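Local atomic coordinates of AbyA5 (Verrucosispora maris, PDB entry 4YWF), a protein that catalyses acetate elimination in spirotetronate biosynthesis, acting as an esterase-like lyase of the alpha/beta-hydrolase superfamily. Residues 339-349 and 358-366. The protein carries 4 engineered substitutions. Residues are numbered along the deposited sequence; the frame is centred on the assembly and turned at random.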
# COMPACT_ATOMS: atom_id res chain seq x y z
N HIS A 339 15.20 -8.92 -2.87
CA HIS A 339 15.86 -7.83 -3.54
C HIS A 339 15.05 -6.51 -3.39
O HIS A 339 15.61 -5.47 -3.11
CB HIS A 339 16.04 -8.19 -5.00
CG HIS A 339 16.92 -7.26 -5.76
ND1 HIS A 339 17.35 -6.05 -5.25
CD2 HIS A 339 17.44 -7.34 -7.01
CE1 HIS A 339 18.15 -5.46 -6.11
NE2 HIS A 339 18.20 -6.21 -7.20
N THR A 340 13.74 -6.56 -3.58
CA THR A 340 12.91 -5.37 -3.55
C THR A 340 12.85 -4.80 -2.15
O THR A 340 12.99 -3.59 -1.98
CB THR A 340 11.48 -5.65 -4.03
OG1 THR A 340 11.50 -5.99 -5.41
CG2 THR A 340 10.58 -4.40 -3.83
N ARG A 341 12.68 -5.65 -1.15
CA ARG A 341 12.62 -5.20 0.24
C ARG A 341 13.95 -4.53 0.63
O ARG A 341 13.99 -3.42 1.23
CB ARG A 341 12.36 -6.42 1.14
N LEU A 342 15.05 -5.14 0.20
CA LEU A 342 16.37 -4.56 0.49
C LEU A 342 16.63 -3.27 -0.29
O LEU A 342 17.17 -2.31 0.26
CB LEU A 342 17.51 -5.57 0.29
CG LEU A 342 17.48 -6.60 1.44
CD1 LEU A 342 18.36 -7.79 1.09
CD2 LEU A 342 17.86 -6.03 2.80
N TRP A 343 16.26 -3.22 -1.55
CA TRP A 343 16.60 -2.03 -2.34
C TRP A 343 15.82 -0.84 -1.81
O TRP A 343 16.40 0.26 -1.65
CB TRP A 343 16.39 -2.27 -3.81
CG TRP A 343 16.84 -1.18 -4.74
CD1 TRP A 343 18.05 -1.10 -5.37
CD2 TRP A 343 16.05 -0.10 -5.28
NE1 TRP A 343 18.06 -0.02 -6.23
CE2 TRP A 343 16.85 0.59 -6.22
CE3 TRP A 343 14.73 0.32 -5.10
CZ2 TRP A 343 16.39 1.72 -6.93
CZ3 TRP A 343 14.27 1.43 -5.81
CH2 TRP A 343 15.10 2.12 -6.70
N THR A 344 14.54 -1.06 -1.52
CA THR A 344 13.65 -0.00 -1.08
C THR A 344 14.09 0.51 0.26
O THR A 344 14.17 1.73 0.52
CB THR A 344 12.15 -0.40 -1.06
OG1 THR A 344 11.91 -1.57 -0.26
CG2 THR A 344 11.68 -0.68 -2.44
N LEU A 345 14.41 -0.40 1.12
CA LEU A 345 14.97 -0.05 2.37
C LEU A 345 16.22 0.83 2.26
O LEU A 345 16.30 1.92 2.87
CB LEU A 345 15.19 -1.33 3.18
CG LEU A 345 15.77 -1.11 4.54
CD1 LEU A 345 14.85 -0.17 5.36
CD2 LEU A 345 15.96 -2.45 5.21
N ALA A 346 17.15 0.41 1.42
CA ALA A 346 18.39 1.11 1.22
C ALA A 346 18.11 2.51 0.73
O ALA A 346 18.72 3.47 1.16
CB ALA A 346 19.24 0.37 0.21
N GLN A 347 17.15 2.63 -0.19
CA GLN A 347 16.77 3.92 -0.68
C GLN A 347 16.21 4.86 0.43
O GLN A 347 16.61 6.01 0.50
CB GLN A 347 15.72 3.76 -1.81
CG GLN A 347 16.35 3.31 -3.12
CD GLN A 347 17.15 4.41 -3.77
OE1 GLN A 347 16.76 5.59 -3.78
NE2 GLN A 347 18.24 4.03 -4.39
N VAL A 348 15.29 4.38 1.28
CA VAL A 348 14.73 5.28 2.31
C VAL A 348 15.75 5.62 3.36
O VAL A 348 15.80 6.73 3.83
CB VAL A 348 13.47 4.80 3.00
CG1 VAL A 348 13.67 3.52 3.76
CG2 VAL A 348 13.01 5.91 3.96
N LEU A 349 16.66 4.71 3.66
CA LEU A 349 17.71 5.07 4.60
C LEU A 349 18.67 6.13 4.08
O LEU A 349 19.12 6.98 4.87
CB LEU A 349 18.50 3.85 5.03
CG LEU A 349 17.74 2.75 5.75
CD1 LEU A 349 18.65 1.56 6.01
CD2 LEU A 349 17.13 3.23 7.06
N HIS A 358 23.94 1.43 9.84
CA HIS A 358 22.71 0.78 9.35
C HIS A 358 22.70 0.72 7.81
O HIS A 358 22.38 -0.30 7.26
CB HIS A 358 21.45 1.51 9.82
CG HIS A 358 21.23 1.47 11.29
ND1 HIS A 358 20.34 2.31 11.94
CD2 HIS A 358 21.77 0.68 12.25
CE1 HIS A 358 20.35 2.04 13.24
NE2 HIS A 358 21.22 1.06 13.45
N ARG A 359 23.07 1.81 7.15
CA ARG A 359 23.18 1.82 5.68
C ARG A 359 24.15 0.79 5.12
O ARG A 359 23.82 0.07 4.19
CB ARG A 359 23.60 3.21 5.18
CG ARG A 359 22.58 4.29 5.54
CD ARG A 359 22.64 5.51 4.66
NE ARG A 359 22.93 5.11 3.31
CZ ARG A 359 23.59 5.86 2.43
NH1 ARG A 359 23.93 7.12 2.73
NH2 ARG A 359 23.87 5.37 1.26
N ALA A 360 25.35 0.70 5.70
CA ALA A 360 26.37 -0.29 5.24
C ALA A 360 25.94 -1.76 5.46
O ALA A 360 26.17 -2.59 4.61
CB ALA A 360 27.68 -0.03 5.94
N ALA A 361 25.31 -2.07 6.59
CA ALA A 361 24.75 -3.44 6.76
C ALA A 361 23.68 -3.74 5.72
O ALA A 361 23.62 -4.84 5.18
CB ALA A 361 24.19 -3.66 8.17
N VAL A 362 22.79 -2.78 5.45
CA VAL A 362 21.78 -3.03 4.38
C VAL A 362 22.43 -3.12 3.00
O VAL A 362 22.01 -3.93 2.19
CB VAL A 362 20.66 -1.98 4.40
CG1 VAL A 362 19.70 -2.12 3.22
CG2 VAL A 362 19.89 -2.07 5.73
N ASP A 363 23.40 -2.26 2.74
CA ASP A 363 24.15 -2.25 1.47
C ASP A 363 24.87 -3.57 1.21
O ASP A 363 24.87 -4.06 0.08
CB ASP A 363 25.13 -1.07 1.39
CG ASP A 363 24.47 0.23 0.94
OD1 ASP A 363 23.47 0.18 0.15
OD2 ASP A 363 24.92 1.31 1.38
N GLY A 364 25.44 -4.16 2.26
CA GLY A 364 26.04 -5.48 2.18
C GLY A 364 25.03 -6.56 1.86
O GLY A 364 25.20 -7.32 0.91
N ALA A 365 23.95 -6.62 2.65
CA ALA A 365 22.86 -7.52 2.35
C ALA A 365 22.35 -7.28 0.91
O ALA A 365 22.13 -8.25 0.17
CB ALA A 365 21.76 -7.40 3.40
N LEU A 366 22.18 -6.02 0.50
CA LEU A 366 21.80 -5.72 -0.91
C LEU A 366 23.00 -6.03 -1.85
O LEU A 366 22.80 -6.49 -2.99
CB LEU A 366 21.37 -4.27 -1.09
CG LEU A 366 21.02 -3.72 -2.47
CD1 LEU A 366 19.77 -4.38 -3.08
CD2 LEU A 366 20.84 -2.21 -2.40
O HOH W 1 21.22 3.25 2.20
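Leu366 reaches the imidazole of His339 obliquely, its CD1 lying 3.6 Å from His339 CE1. The same methyl meets CB of Trp343, and Leu366 CD2 approaches the indole at a slant. CG of Gln347 covers one face of the indole, 3.7 Å from its plane and displaced from the ring centre. With CG of Leu366 anti to its backbone N (chi1 176°), the branch extends across to helix 337-351, and CD2 also meets CB of Ala346.

Val362 is a knob in a hole formed by Leu342, Leu345, Ala346 and Leu349. Its CG1 packs 3.9 Å from Ala346 CB, and its CG2 lies 3.8 Å from Leu349 CD1. An alanine here would lose both branches and is likely to leave a gap beside Leu345 and Leu349.

Leu342 rests its CD1 on CB of Ala365. At the other end, Arg359 lays CG against CB of Leu349. A water accepts from Arg359 NE at 2.8 Å and donates to Ala346 O at 2.7 Å; no direct hydrogen bond joins the segments.

The axes of segments 339-349 and 358-365 run roughly antiparallel (153°) and come within 9.5 Å at their closest approach, a helical hairpin at the protein surface. Tyr168 also touches Leu345 and Val362. Helix 337-351 packs inward through Trp343 and Thr344 on strand 296-301 of the alpha/beta-hydrolase sheet, and through His339 on edge strand 322-327. Helix 356-365 lies outside helix 337-351.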